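Local coordinates for ribonucleoside-diphosphate reductase subunit beta (Clostridium botulinum, PDB 6ZJK), which forms the diiron R2 subunit of a class I ribonucleotide reductase, which probably supplies the oxidising equivalent the catalytic subunit needs to turn ribonucleotides into deoxyribonucleotides, at residues E38-G43 against K250-E255; I54-A59 against A124-L129; I76-D81 against S145-T150; A95-I100 against D158-Q163. All coordinates share one frame; numbering follows the deposited sequence.

Interaction 1 of 4, residues E38-G43 against K250-E255; sequences ESMING and KELKNE
Met40 reaches from the loop 38-43 to the last turns of helix 225-255 and lies at about a right angle across both Glu251 and Leu252. Its side chain starts with CG anti to the backbone N (chi1 -164°) and then bends at both remaining torsions. The folded thioether therefore offers two surfaces: Met40 CG rests against Leu252 CD2 at 3.7 Å, while the terminal Met40 CE lies 3.6 Å from Glu251 CB. A flexible, unbranched methionine suits this place because it can bend to meet two successive residues of the helix. Ile41 adds a looser touch, its CG1 4.2 Å from Leu252 CD2, and the leucine also packs on Leu194 of helix 190-220. Glu251 gives only its aliphatic part to the methionine; its carboxylate turns off to Trp58. Glu255 instead sends an extended chain straight to the loop, where OE1 accepts from Met40 N at 3.0 Å through its syn lone pair, in a nearly linear bond (171°). A water held by Ile41 N at 3.2 Å also approaches Glu255 OE1, at a very short 2.5 Å, and Ser39 OG donates to Ile41 O at 2.8 Å within the loop. The straight bond from Met40 N, with the water O-H as a second donor, is consistent with Glu255 carrying its negative charge here.

Interaction 2 of 4, residues I54-A59 against A124-L129; sequences IKYSWA and AEVSSL
Glu125 OE2 accepts from two successive backbone amides, Lys55 N at 3.0 Å and Tyr56 N at 3.2 Å. The two bonds differ in kind: Tyr56 N comes in nearly straight (172°) on the anti lone pair, whereas Lys55 N meets the oxygen from above the carboxylate plane. The other oxygen, OE1, is bonded to Thr37 OG1, so both ends of this buried carboxylate have partners. A glutamate is long enough to reach the loop, and its bend at chi2 (-93°) brings OE2 within bonding distance of both amides. Around this polar centre the packing is apolar. Ile54 CG2 lies 3.7 Å from Glu125 CB, and the small Ala59 lets its CB approach Glu125 CG at 3.9 Å. Farther along, Val126 CG2 touches Tyr56 CD2 at 4.0 Å, and the Trp58 ring meets Val126 and Leu129 obliquely, with CZ3 4.1 Å from Leu129 CD1. Residues 54-59 thus lead into helix 58-68 across the first turns of helix 124-151. Helix 225-255 flanks them through Glu251 and Ile248, which touch Tyr56 and Val126, while Ser128 OG bonds to Glu138 of the second subunit.

Interaction 3 of 4, residues I76-D81 against S145-T150; sequences ISLNED and SYILDT
Tyr146, the first residue of 145-150 to meet the loop, reaches across to Ile76 and Leu78. With CG anti to the backbone N (chi1 169°), its ring projects toward the loop, and its hydroxyl donates to Ile76 O at 2.8 Å, the carbonyl oxygen lying in the plane of the ring at its edge. Leu78 comes from the opposite direction and sets CD1 over one ring face, 4.2 Å from the centroid and 23° off the normal: a CH-pi contact offset toward the rim. Tyrosine fits because it serves both partners, a flat apolar surface for the leucine and a polar end for the carbonyl. A water that accepts from Leu78 N at 2.7 Å also makes a weak bond to Tyr146 OH. One residue on, Ile147 lends its backbone, its CA lying 3.8 Å from Leu78 CD1. One helical turn beyond Tyr146 comes Thr150, whose CB is 3.9 Å from that same methyl. Its hydroxyl is bonded to Tyr146 O at 2.9 Å, so the beta-branched side chain presents carbon to the leucine while its polar branch folds back on its own helix. Leu78 itself occupies the N-cap position of helix 79-84, and just before it Ser77 OG accepts from Asn79 N at 3.1 Å. The arrangement is an ST turn leading into a short helix, docked on the long helix 124-151 of the all-helical R2 fold.

Interaction 4 of 4, residues A95-I100 against D158-Q163; sequences AFDKII and DKIYDQ
Ile160 lays CG1 and CD1 over one face of the Asp97 carboxylate, CG1 above the carbon and CD1 toward OD1, the two side chains crossing at about a right angle. Asp97 CG, anti to its own carbonyl carbon (chi1 -63°), puts the carboxylate under the isoleucine, with Asp97 OD1 3.4 Å from Ile160 CD1 and Asp97 CG 3.5 Å from Ile160 CG1. The charge itself is answered elsewhere, since Asp97 OD1 forms a salt bridge with Arg93 on its own helix; Ile160 therefore covers one face of a carboxylate that is already paired. The other branch of Ile160 faces a like partner, its CG2 meeting Ile100 CG2 at 3.6 Å. Branching at CB suits isoleucine to this double task, one arm for each residue. Past the end of helix 154-161, Gln163 bends at chi2 (84°) and runs obliquely beside Lys98, its CG 3.8 Å from Lys98 CG. Its amide is lightly tied at both ends: OE1 accepts a weak bond from Lys98 NZ at 3.3 Å, and NE2 donates another weak one to Lys159 O at 3.4 Å. The lysine's stronger partner is Asp167, with which it makes a salt bridge, while its aliphatic chain touches Trp282 and Val286 of helix 262-287. This is helix-to-helix packing in the all-helical R2 fold, where the short helix 154-161 leans on helix 90-118, one of whose residues, Asp107, binds iron.

In the fold
The four contacts form two pairs, and interaction 1 lies across the chain's centre from both 3 and 4. Interactions 1 and 2 have centres 12 Å apart and are joined by Trp58 NE1, which lies 3.1 Å from Glu251 OE2, a probable hydrogen bond. Interactions 3 and 4, with centres 15 Å apart, meet through Ser145 OG and Tyr161 OH, another probable hydrogen bond at 2.7 Å. Helix 124-151 ties the pairs together, serving interactions 2 and 3 some 36 Å apart, and between them it supplies the iron ligands Glu137 and His140. The side chains of Leu129, Ile147 and Ile100 each lie about 12 Å from an iron, so interactions 2, 3 and 4 flank the diiron site without entering it.

Interaction 1 of 4, residues E38-G43 against K250-E255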
loop_
_atom_site.group_PDB
_atom_site.type_symbol
_atom_site.label_atom_id
_atom_site.label_comp_id
_atom_site.label_asym_id
_atom_site.label_seq_id
_atom_site.Cartn_x
_atom_site.Cartn_y
_atom_site.Cartn_z
ATOM N N GLU A 38 -11.982 -18.860 0.519
ATOM C CA GLU A 38 -13.000 -19.562 1.298
ATOM C C GLU A 38 -13.921 -18.610 2.053
ATOM O O GLU A 38 -15.142 -18.768 2.003
ATOM C CB GLU A 38 -12.340 -20.525 2.300
ATOM C CG GLU A 38 -13.349 -21.125 3.272
ATOM C CD GLU A 38 -12.760 -22.128 4.261
ATOM O OE1 GLU A 38 -11.561 -22.008 4.627
ATOM O OE2 GLU A 38 -13.530 -23.016 4.701
ATOM N N SER A 39 -13.366 -17.611 2.748
ATOM C CA SER A 39 -14.184 -16.660 3.497
ATOM C C SER A 39 -13.379 -15.388 3.748
ATOM O O SER A 39 -12.171 -15.335 3.505
ATOM C CB SER A 39 -14.671 -17.257 4.820
ATOM O OG SER A 39 -13.560 -17.674 5.596
ATOM N N MET A 40 -14.053 -14.371 4.279
ATOM C CA MET A 40 -13.480 -13.058 4.583
ATOM C C MET A 40 -12.485 -13.094 5.708
ATOM O O MET A 40 -11.473 -12.518 5.645
ATOM C CB MET A 40 -14.554 -12.011 4.854
ATOM C CG MET A 40 -14.101 -10.568 4.799
ATOM S SD MET A 40 -13.648 -9.932 3.233
ATOM C CE MET A 40 -15.181 -9.863 2.404
ATOM N N ILE A 41 -12.842 -13.761 6.758
ATOM C CA ILE A 41 -11.975 -13.979 7.863
ATOM C C ILE A 41 -12.009 -15.459 8.198
ATOM O O ILE A 41 -12.890 -16.154 7.802
ATOM C CB ILE A 41 -12.315 -13.125 9.089
ATOM C CG1 ILE A 41 -13.736 -13.334 9.530
ATOM C CG2 ILE A 41 -12.072 -11.668 8.801
ATOM C CD1 ILE A 41 -13.972 -12.945 10.949
ATOM N N ASN A 42 -11.036 -15.912 8.942
ATOM C CA ASN A 42 -10.884 -17.284 9.359
ATOM C C ASN A 42 -10.822 -18.324 8.220
ATOM O O ASN A 42 -11.025 -19.437 8.454
ATOM C CB ASN A 42 -11.926 -17.700 10.410
ATOM C CG ASN A 42 -11.838 -16.931 11.717
ATOM O OD1 ASN A 42 -10.812 -16.799 12.303
ATOM N ND2 ASN A 42 -12.953 -16.472 12.170
ATOM N N GLY A 43 -10.482 -17.956 7.014
ATOM C CA GLY A 43 -10.438 -18.911 5.927
ATOM C C GLY A 43 -9.064 -19.556 5.760
ATOM O O GLY A 43 -8.046 -19.004 6.182
ATOM N N LYS A 250 -21.019 -6.138 4.319
ATOM C CA LYS A 250 -22.105 -6.988 3.845
ATOM C C LYS A 250 -21.697 -8.465 3.855
ATOM O O LYS A 250 -22.503 -9.338 4.209
ATOM C CB LYS A 250 -22.506 -6.555 2.428
ATOM C CG LYS A 250 -23.549 -7.448 1.744
ATOM C CD LYS A 250 -24.032 -6.847 0.412
ATOM C CE LYS A 250 -24.918 -7.850 -0.389
ATOM N NZ LYS A 250 -24.685 -7.970 -1.912
ATOM N N GLU A 251 -20.468 -8.754 3.421
ATOM C CA GLU A 251 -20.012 -10.142 3.409
ATOM C C GLU A 251 -19.739 -10.648 4.822
ATOM O O GLU A 251 -20.066 -11.794 5.145
ATOM C CB GLU A 251 -18.765 -10.303 2.535
ATOM C CG GLU A 251 -18.866 -9.824 1.075
ATOM C CD GLU A 251 -19.902 -10.571 0.230
ATOM O OE1 GLU A 251 -20.519 -11.543 0.722
ATOM O OE2 GLU A 251 -20.101 -10.175 -0.943
ATOM N N LEU A 252 -19.190 -9.798 5.695
ATOM C CA LEU A 252 -18.946 -10.217 7.075
ATOM C C LEU A 252 -20.239 -10.587 7.786
ATOM O O LEU A 252 -20.257 -11.518 8.600
ATOM C CB LEU A 252 -18.227 -9.120 7.857
ATOM C CG LEU A 252 -16.732 -8.936 7.569
ATOM C CD1 LEU A 252 -16.204 -7.670 8.257
ATOM C CD2 LEU A 252 -15.940 -10.161 8.006
ATOM N N LYS A 253 -21.318 -9.829 7.539
ATOM C CA LYS A 253 -22.644 -10.102 8.082
ATOM C C LYS A 253 -23.154 -11.465 7.625
ATOM O O LYS A 253 -23.759 -12.200 8.413
ATOM C CB LYS A 253 -23.643 -9.022 7.673
ATOM C CG LYS A 253 -25.003 -9.246 8.325
ATOM C CD LYS A 253 -25.908 -8.019 8.316
ATOM C CE LYS A 253 -27.384 -8.450 8.292
ATOM N NZ LYS A 253 -27.910 -8.780 9.644
ATOM N N ASN A 254 -23.015 -11.708 6.323
ATOM C CA ASN A 254 -23.550 -12.943 5.753
ATOM C C ASN A 254 -22.827 -14.180 6.287
ATOM O O ASN A 254 -23.469 -15.204 6.557
ATOM C CB ASN A 254 -23.465 -12.901 4.228
ATOM C CG ASN A 254 -23.989 -14.179 3.586
ATOM O OD1 ASN A 254 -23.327 -14.797 2.749
ATOM N ND2 ASN A 254 -25.180 -14.581 3.987
ATOM N N GLU A 255 -21.505 -14.091 6.495
ATOM C CA GLU A 255 -20.682 -15.238 6.873
ATOM C C GLU A 255 -20.489 -15.386 8.386
ATOM O O GLU A 255 -19.860 -16.361 8.821
ATOM C CB GLU A 255 -19.307 -15.148 6.194
ATOM C CG GLU A 255 -19.321 -15.130 4.646
ATOM C CD GLU A 255 -17.950 -14.749 4.045
ATOM O OE1 GLU A 255 -16.996 -14.514 4.817
ATOM O OE2 GLU A 255 -17.817 -14.677 2.797
HETATM O O HOH W 1 -15.907 -14.551 7.092
#

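Interaction 2 of 4, residues I54-A59 against A124-L129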
loop_
_atom_site.group_PDB
_atom_site.type_symbol
_atom_site.label_atom_id
_atom_site.label_comp_id
_atom_site.label_asym_id
_atom_site.label_seq_id
_atom_site.Cartn_x
_atom_site.Cartn_y
_atom_site.Cartn_z
ATOM N N ILE A 54 -11.112 -16.115 -7.686
ATOM C CA ILE A 54 -11.588 -15.377 -6.524
ATOM C C ILE A 54 -13.041 -15.664 -6.161
ATOM O O ILE A 54 -13.765 -16.072 -6.965
ATOM C CB ILE A 54 -11.445 -13.856 -6.745
ATOM C CG1 ILE A 54 -12.122 -13.442 -8.016
ATOM C CG2 ILE A 54 -10.011 -13.481 -6.900
ATOM C CD1 ILE A 54 -12.143 -11.978 -8.236
ATOM N N LYS A 55 -13.442 -15.411 -4.939
ATOM C CA LYS A 55 -14.817 -15.612 -4.508
ATOM C C LYS A 55 -15.661 -14.346 -4.673
ATOM O O LYS A 55 -16.824 -14.432 -5.082
ATOM C CB LYS A 55 -14.843 -16.084 -3.051
ATOM C CG LYS A 55 -16.230 -16.097 -2.402
ATOM C CD LYS A 55 -16.140 -16.579 -0.951
ATOM C CE LYS A 55 -17.502 -16.774 -0.299
ATOM N NZ LYS A 55 -18.242 -18.008 -0.751
ATOM N N TYR A 56 -15.108 -13.165 -4.369
ATOM C CA TYR A 56 -15.892 -11.923 -4.396
ATOM C C TYR A 56 -15.719 -11.271 -5.762
ATOM O O TYR A 56 -14.777 -10.507 -6.002
ATOM C CB TYR A 56 -15.488 -10.998 -3.246
ATOM C CG TYR A 56 -15.631 -11.698 -1.916
ATOM C CD1 TYR A 56 -16.880 -12.073 -1.454
ATOM C CD2 TYR A 56 -14.515 -12.055 -1.167
ATOM C CE1 TYR A 56 -17.031 -12.744 -0.270
ATOM C CE2 TYR A 56 -14.652 -12.740 0.021
ATOM C CZ TYR A 56 -15.915 -13.087 0.462
ATOM O OH TYR A 56 -16.074 -13.770 1.650
ATOM N N SER A 57 -16.691 -11.534 -6.627
ATOM C CA SER A 57 -16.565 -11.082 -8.009
ATOM C C SER A 57 -16.532 -9.554 -8.105
ATOM O O SER A 57 -15.818 -8.991 -8.946
ATOM C CB SER A 57 -17.727 -11.677 -8.818
ATOM O OG SER A 57 -17.388 -11.896 -10.174
ATOM N N TRP A 58 -17.156 -8.828 -7.170
ATOM C CA TRP A 58 -17.111 -7.372 -7.222
ATOM C C TRP A 58 -15.699 -6.819 -7.061
ATOM O O TRP A 58 -15.457 -5.673 -7.446
ATOM C CB TRP A 58 -18.050 -6.775 -6.166
ATOM C CG TRP A 58 -17.922 -7.359 -4.792
ATOM C CD1 TRP A 58 -18.730 -8.331 -4.216
ATOM C CD2 TRP A 58 -16.955 -7.001 -3.804
ATOM N NE1 TRP A 58 -18.294 -8.593 -2.933
ATOM C CE2 TRP A 58 -17.209 -7.792 -2.659
ATOM C CE3 TRP A 58 -15.898 -6.080 -3.768
ATOM C CZ2 TRP A 58 -16.440 -7.681 -1.500
ATOM C CZ3 TRP A 58 -15.133 -5.984 -2.620
ATOM C CH2 TRP A 58 -15.404 -6.764 -1.506
ATOM N N ALA A 59 -14.788 -7.585 -6.505
ATOM C CA ALA A 59 -13.410 -7.169 -6.346
ATOM C C ALA A 59 -12.733 -6.796 -7.648
ATOM O O ALA A 59 -12.011 -5.865 -7.714
ATOM C CB ALA A 59 -12.635 -8.221 -5.644
ATOM N N ALA A 124 -7.524 -12.863 -0.399
ATOM C CA ALA A 124 -6.429 -12.086 -0.976
ATOM C C ALA A 124 -6.933 -10.995 -1.910
ATOM O O ALA A 124 -6.321 -9.926 -2.001
ATOM C CB ALA A 124 -5.463 -13.001 -1.734
ATOM N N GLU A 125 -8.040 -11.233 -2.606
ATOM C CA GLU A 125 -8.525 -10.214 -3.526
ATOM C C GLU A 125 -9.035 -8.985 -2.772
ATOM O O GLU A 125 -8.967 -7.870 -3.303
ATOM C CB GLU A 125 -9.621 -10.783 -4.443
ATOM C CG GLU A 125 -10.936 -11.188 -3.735
ATOM C CD GLU A 125 -10.981 -12.659 -3.327
ATOM O OE1 GLU A 125 -9.931 -13.209 -2.926
ATOM O OE2 GLU A 125 -12.076 -13.271 -3.396
ATOM N N VAL A 126 -9.494 -9.152 -1.523
ATOM C CA VAL A 126 -9.869 -8.014 -0.687
ATOM C C VAL A 126 -8.633 -7.325 -0.101
ATOM O O VAL A 126 -8.613 -6.097 0.050
ATOM C CB VAL A 126 -10.855 -8.447 0.419
ATOM C CG1 VAL A 126 -11.206 -7.233 1.372
ATOM C CG2 VAL A 126 -12.132 -9.022 -0.198
ATOM N N SER A 127 -7.642 -8.115 0.328
ATOM C CA SER A 127 -6.382 -7.535 0.813
ATOM C C SER A 127 -5.671 -6.710 -0.258
ATOM O O SER A 127 -5.047 -5.687 0.052
ATOM C CB SER A 127 -5.465 -8.627 1.344
ATOM O OG SER A 127 -5.905 -9.005 2.638
ATOM N N SER A 128 -5.698 -7.163 -1.508
ATOM C CA SER A 128 -5.168 -6.329 -2.579
ATOM C C SER A 128 -5.843 -4.967 -2.595
ATOM O O SER A 128 -5.179 -3.936 -2.723
ATOM C CB SER A 128 -5.340 -7.010 -3.923
ATOM O OG SER A 128 -4.534 -8.165 -3.964
ATOM N N LEU A 129 -7.147 -4.915 -2.471
ATOM C CA LEU A 129 -7.840 -3.644 -2.533
ATOM C C LEU A 129 -7.526 -2.755 -1.358
ATOM O O LEU A 129 -7.412 -1.612 -1.498
ATOM C CB LEU A 129 -9.335 -3.815 -2.733
ATOM C CG LEU A 129 -9.929 -4.559 -3.925
ATOM C CD1 LEU A 129 -11.383 -4.887 -3.758
ATOM C CD2 LEU A 129 -9.704 -3.919 -5.239
#

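Interaction 3 of 4, residues I76-D81 against S145-T150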
loop_
_atom_site.group_PDB
_atom_site.type_symbol
_atom_site.label_atom_id
_atom_site.label_comp_id
_atom_site.label_asym_id
_atom_site.label_seq_id
_atom_site.Cartn_x
_atom_site.Cartn_y
_atom_site.Cartn_z
ATOM N N ILE A 76 -1.079 19.439 -10.399
ATOM C CA ILE A 76 -2.126 20.416 -10.411
ATOM C C ILE A 76 -1.543 21.734 -9.957
ATOM O O ILE A 76 -1.105 21.847 -8.884
ATOM C CB ILE A 76 -3.250 19.984 -9.490
ATOM C CG1 ILE A 76 -3.939 18.765 -10.046
ATOM C CG2 ILE A 76 -4.241 21.090 -9.336
ATOM C CD1 ILE A 76 -4.475 17.883 -8.978
ATOM N N SER A 77 -1.590 22.732 -10.790
ATOM C CA SER A 77 -0.946 23.986 -10.419
ATOM C C SER A 77 -1.790 24.793 -9.437
ATOM O O SER A 77 -2.999 24.957 -9.619
ATOM C CB SER A 77 -0.698 24.832 -11.659
ATOM O OG SER A 77 -0.611 26.189 -11.288
ATOM N N LEU A 78 -1.077 25.388 -8.478
ATOM C CA LEU A 78 -1.637 26.193 -7.394
ATOM C C LEU A 78 -1.381 27.683 -7.607
ATOM O O LEU A 78 -1.511 28.470 -6.664
ATOM C CB LEU A 78 -1.073 25.752 -6.038
ATOM C CG LEU A 78 -1.521 24.365 -5.560
ATOM C CD1 LEU A 78 -0.977 24.031 -4.167
ATOM C CD2 LEU A 78 -3.053 24.237 -5.586
ATOM N N ASN A 79 -0.967 28.083 -8.814
ATOM C CA ASN A 79 -0.500 29.444 -9.040
ATOM C C ASN A 79 -1.551 30.470 -8.639
ATOM O O ASN A 79 -1.208 31.521 -8.091
ATOM C CB ASN A 79 -0.104 29.625 -10.503
ATOM C CG ASN A 79 1.286 29.091 -10.806
ATOM O OD1 ASN A 79 1.932 28.456 -9.963
ATOM N ND2 ASN A 79 1.752 29.336 -12.024
ATOM N N GLU A 80 -2.836 30.178 -8.879
ATOM C CA GLU A 80 -3.882 31.134 -8.513
ATOM C C GLU A 80 -4.096 31.174 -7.005
ATOM O O GLU A 80 -4.348 32.245 -6.439
ATOM C CB GLU A 80 -5.199 30.794 -9.223
ATOM C CG GLU A 80 -5.225 31.135 -10.707
ATOM C CD GLU A 80 -4.842 32.584 -10.972
ATOM O OE1 GLU A 80 -5.516 33.489 -10.424
ATOM O OE2 GLU A 80 -3.864 32.822 -11.715
ATOM N N ASP A 81 -3.958 30.029 -6.331
ATOM C CA ASP A 81 -4.125 29.997 -4.883
ATOM C C ASP A 81 -2.982 30.707 -4.152
ATOM O O ASP A 81 -3.198 31.256 -3.062
ATOM C CB ASP A 81 -4.222 28.552 -4.390
ATOM C CG ASP A 81 -5.477 27.825 -4.918
ATOM O OD1 ASP A 81 -6.018 28.224 -5.979
ATOM O OD2 ASP A 81 -5.959 26.893 -4.227
ATOM N N SER A 145 0.752 18.345 2.263
ATOM C CA SER A 145 2.088 18.931 2.323
ATOM C C SER A 145 2.351 19.815 1.107
ATOM O O SER A 145 2.964 20.885 1.224
ATOM C CB SER A 145 3.152 17.834 2.436
ATOM O OG SER A 145 3.480 17.571 3.797
ATOM N N TYR A 146 1.915 19.359 -0.046
ATOM C CA TYR A 146 2.073 20.093 -1.262
ATOM C C TYR A 146 1.304 21.410 -1.236
ATOM O O TYR A 146 1.805 22.381 -1.678
ATOM C CB TYR A 146 1.674 19.285 -2.464
ATOM C CG TYR A 146 1.556 20.035 -3.740
ATOM C CD1 TYR A 146 2.592 20.717 -4.258
ATOM C CD2 TYR A 146 0.422 20.018 -4.458
ATOM C CE1 TYR A 146 2.489 21.377 -5.426
ATOM C CE2 TYR A 146 0.307 20.677 -5.636
ATOM C CZ TYR A 146 1.345 21.366 -6.109
ATOM O OH TYR A 146 1.240 22.014 -7.274
ATOM N N ILE A 147 0.066 21.402 -0.771
ATOM C CA ILE A 147 -0.713 22.646 -0.660
ATOM C C ILE A 147 -0.007 23.643 0.266
ATOM O O ILE A 147 0.201 24.809 -0.091
ATOM C CB ILE A 147 -2.151 22.365 -0.189
ATOM C CG1 ILE A 147 -2.946 21.650 -1.288
ATOM C CG2 ILE A 147 -2.855 23.678 0.243
ATOM C CD1 ILE A 147 -4.306 21.092 -0.839
ATOM N N LEU A 148 0.351 23.196 1.474
ATOM C CA LEU A 148 0.844 24.109 2.496
ATOM C C LEU A 148 2.216 24.662 2.154
ATOM O O LEU A 148 2.518 25.824 2.478
ATOM C CB LEU A 148 0.847 23.420 3.862
ATOM C CG LEU A 148 -0.515 23.024 4.433
ATOM C CD1 LEU A 148 -0.258 22.404 5.788
ATOM C CD2 LEU A 148 -1.514 24.251 4.544
ATOM N N ASP A 149 3.082 23.832 1.545
ATOM C CA ASP A 149 4.413 24.284 1.177
ATOM C C ASP A 149 4.364 25.242 -0.000
ATOM O O ASP A 149 5.286 26.049 -0.172
ATOM C CB ASP A 149 5.312 23.081 0.845
ATOM C CG ASP A 149 6.788 23.454 0.779
ATOM O OD1 ASP A 149 7.325 24.000 1.778
ATOM O OD2 ASP A 149 7.417 23.200 -0.267
ATOM N N THR A 150 3.301 25.189 -0.807
ATOM C CA THR A 150 3.259 26.042 -1.986
ATOM C C THR A 150 2.563 27.375 -1.738
ATOM O O THR A 150 3.071 28.413 -2.183
ATOM C CB THR A 150 2.596 25.305 -3.147
ATOM O OG1 THR A 150 3.357 24.135 -3.423
ATOM C CG2 THR A 150 2.599 26.182 -4.383
HETATM O O HOH W 2 1.644 25.273 -8.195
#

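Interaction 4 of 4, residues A95-I100 against D158-Q163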
loop_
_atom_site.group_PDB
_atom_site.type_symbol
_atom_site.label_atom_id
_atom_site.label_comp_id
_atom_site.label_asym_id
_atom_site.label_seq_id
_atom_site.Cartn_x
_atom_site.Cartn_y
_atom_site.Cartn_z
ATOM N N ALA A 95 -10.668 28.687 9.914
ATOM C CA ALA A 95 -11.320 27.447 9.517
ATOM C C ALA A 95 -10.389 26.588 8.664
ATOM O O ALA A 95 -10.254 25.387 8.907
ATOM C CB ALA A 95 -12.620 27.762 8.773
ATOM N N PHE A 96 -9.692 27.207 7.706
ATOM C CA PHE A 96 -8.772 26.499 6.815
ATOM C C PHE A 96 -7.667 25.772 7.589
ATOM O O PHE A 96 -7.366 24.604 7.305
ATOM C CB PHE A 96 -8.203 27.496 5.793
ATOM C CG PHE A 96 -7.238 26.888 4.791
ATOM C CD1 PHE A 96 -5.896 26.717 5.119
ATOM C CD2 PHE A 96 -7.656 26.551 3.512
ATOM C CE1 PHE A 96 -4.989 26.146 4.198
ATOM C CE2 PHE A 96 -6.756 25.979 2.583
ATOM C CZ PHE A 96 -5.432 25.785 2.931
ATOM N N ASP A 97 -7.024 26.453 8.544
ATOM C CA ASP A 97 -5.912 25.850 9.283
ATOM C C ASP A 97 -6.364 24.625 10.078
ATOM O O ASP A 97 -5.700 23.583 10.069
ATOM C CB ASP A 97 -5.277 26.884 10.230
ATOM C CG ASP A 97 -4.655 28.079 9.492
ATOM O OD1 ASP A 97 -4.686 28.105 8.239
ATOM O OD2 ASP A 97 -4.142 29.010 10.172
ATOM N N LYS A 98 -7.488 24.736 10.796
ATOM C CA LYS A 98 -7.912 23.633 11.658
ATOM C C LYS A 98 -8.398 22.426 10.857
ATOM O O LYS A 98 -8.193 21.279 11.266
ATOM C CB LYS A 98 -8.994 24.107 12.627
ATOM C CG LYS A 98 -8.449 25.052 13.702
ATOM C CD LYS A 98 -9.545 25.881 14.323
ATOM C CE LYS A 98 -8.944 26.961 15.209
ATOM N NZ LYS A 98 -8.092 26.351 16.267
ATOM N N ILE A 99 -9.063 22.663 9.734
ATOM C CA ILE A 99 -9.645 21.565 8.981
ATOM C C ILE A 99 -8.551 20.754 8.308
ATOM O O ILE A 99 -8.532 19.516 8.380
ATOM C CB ILE A 99 -10.654 22.104 7.957
ATOM C CG1 ILE A 99 -11.943 22.566 8.652
ATOM C CG2 ILE A 99 -10.905 21.087 6.888
ATOM C CD1 ILE A 99 -12.823 23.374 7.758
ATOM N N ILE A 100 -7.617 21.438 7.647
ATOM C CA ILE A 100 -6.594 20.703 6.917
ATOM C C ILE A 100 -5.633 20.009 7.884
ATOM O O ILE A 100 -5.093 18.944 7.571
ATOM C CB ILE A 100 -5.900 21.624 5.899
ATOM C CG1 ILE A 100 -5.316 20.773 4.766
ATOM C CG2 ILE A 100 -4.848 22.448 6.559
ATOM C CD1 ILE A 100 -5.075 21.534 3.490
ATOM N N ASP A 158 4.354 25.149 9.239
ATOM C CA ASP A 158 4.571 24.313 10.419
ATOM C C ASP A 158 3.541 24.612 11.499
ATOM O O ASP A 158 3.188 23.720 12.278
ATOM C CB ASP A 158 5.999 24.509 10.973
ATOM C CG ASP A 158 7.080 23.737 10.181
ATOM O OD1 ASP A 158 6.752 23.027 9.205
ATOM O OD2 ASP A 158 8.281 23.853 10.535
ATOM N N LYS A 159 3.068 25.864 11.564
ATOM C CA LYS A 159 2.021 26.247 12.501
ATOM C C LYS A 159 0.702 25.534 12.180
ATOM O O LYS A 159 -0.039 25.162 13.091
ATOM C CB LYS A 159 1.840 27.763 12.463
ATOM C CG LYS A 159 1.033 28.351 13.618
ATOM C CD LYS A 159 0.256 29.572 13.141
ATOM C CE LYS A 159 -0.152 30.506 14.293
ATOM N NZ LYS A 159 -0.546 31.870 13.881
ATOM N N ILE A 160 0.394 25.351 10.891
ATOM C CA ILE A 160 -0.827 24.641 10.503
ATOM C C ILE A 160 -0.698 23.145 10.789
ATOM O O ILE A 160 -1.624 22.526 11.323
ATOM C CB ILE A 160 -1.183 24.925 9.035
ATOM C CG1 ILE A 160 -1.590 26.400 8.881
ATOM C CG2 ILE A 160 -2.315 23.989 8.553
ATOM C CD1 ILE A 160 -1.554 26.892 7.455
ATOM N N TYR A 161 0.452 22.546 10.433
ATOM C CA TYR A 161 0.757 21.179 10.859
ATOM C C TYR A 161 0.452 20.970 12.346
ATOM O O TYR A 161 -0.174 19.973 12.726
ATOM C CB TYR A 161 2.233 20.845 10.622
ATOM C CG TYR A 161 2.745 20.387 9.254
ATOM C CD1 TYR A 161 1.938 19.776 8.298
ATOM C CD2 TYR A 161 4.099 20.516 8.973
ATOM C CE1 TYR A 161 2.495 19.341 7.059
ATOM C CE2 TYR A 161 4.649 20.117 7.786
ATOM C CZ TYR A 161 3.871 19.526 6.828
ATOM O OH TYR A 161 4.538 19.143 5.673
ATOM N N ASP A 162 0.890 21.901 13.207
ATOM C CA ASP A 162 0.846 21.718 14.658
ATOM C C ASP A 162 -0.448 22.239 15.292
ATOM O O ASP A 162 -0.512 22.375 16.518
ATOM C CB ASP A 162 2.035 22.418 15.325
ATOM C CG ASP A 162 3.331 21.636 15.192
ATOM O OD1 ASP A 162 3.283 20.397 15.079
ATOM O OD2 ASP A 162 4.405 22.266 15.198
ATOM N N GLN A 163 -1.484 22.487 14.493
ATOM C CA GLN A 163 -2.644 23.130 15.098
ATOM C C GLN A 163 -3.260 22.263 16.195
ATOM O O GLN A 163 -3.724 22.782 17.222
ATOM C CB GLN A 163 -3.655 23.453 13.995
ATOM C CG GLN A 163 -4.762 24.377 14.377
ATOM C CD GLN A 163 -4.414 25.844 14.291
ATOM O OE1 GLN A 163 -5.181 26.684 14.750
ATOM N NE2 GLN A 163 -3.258 26.166 13.700
#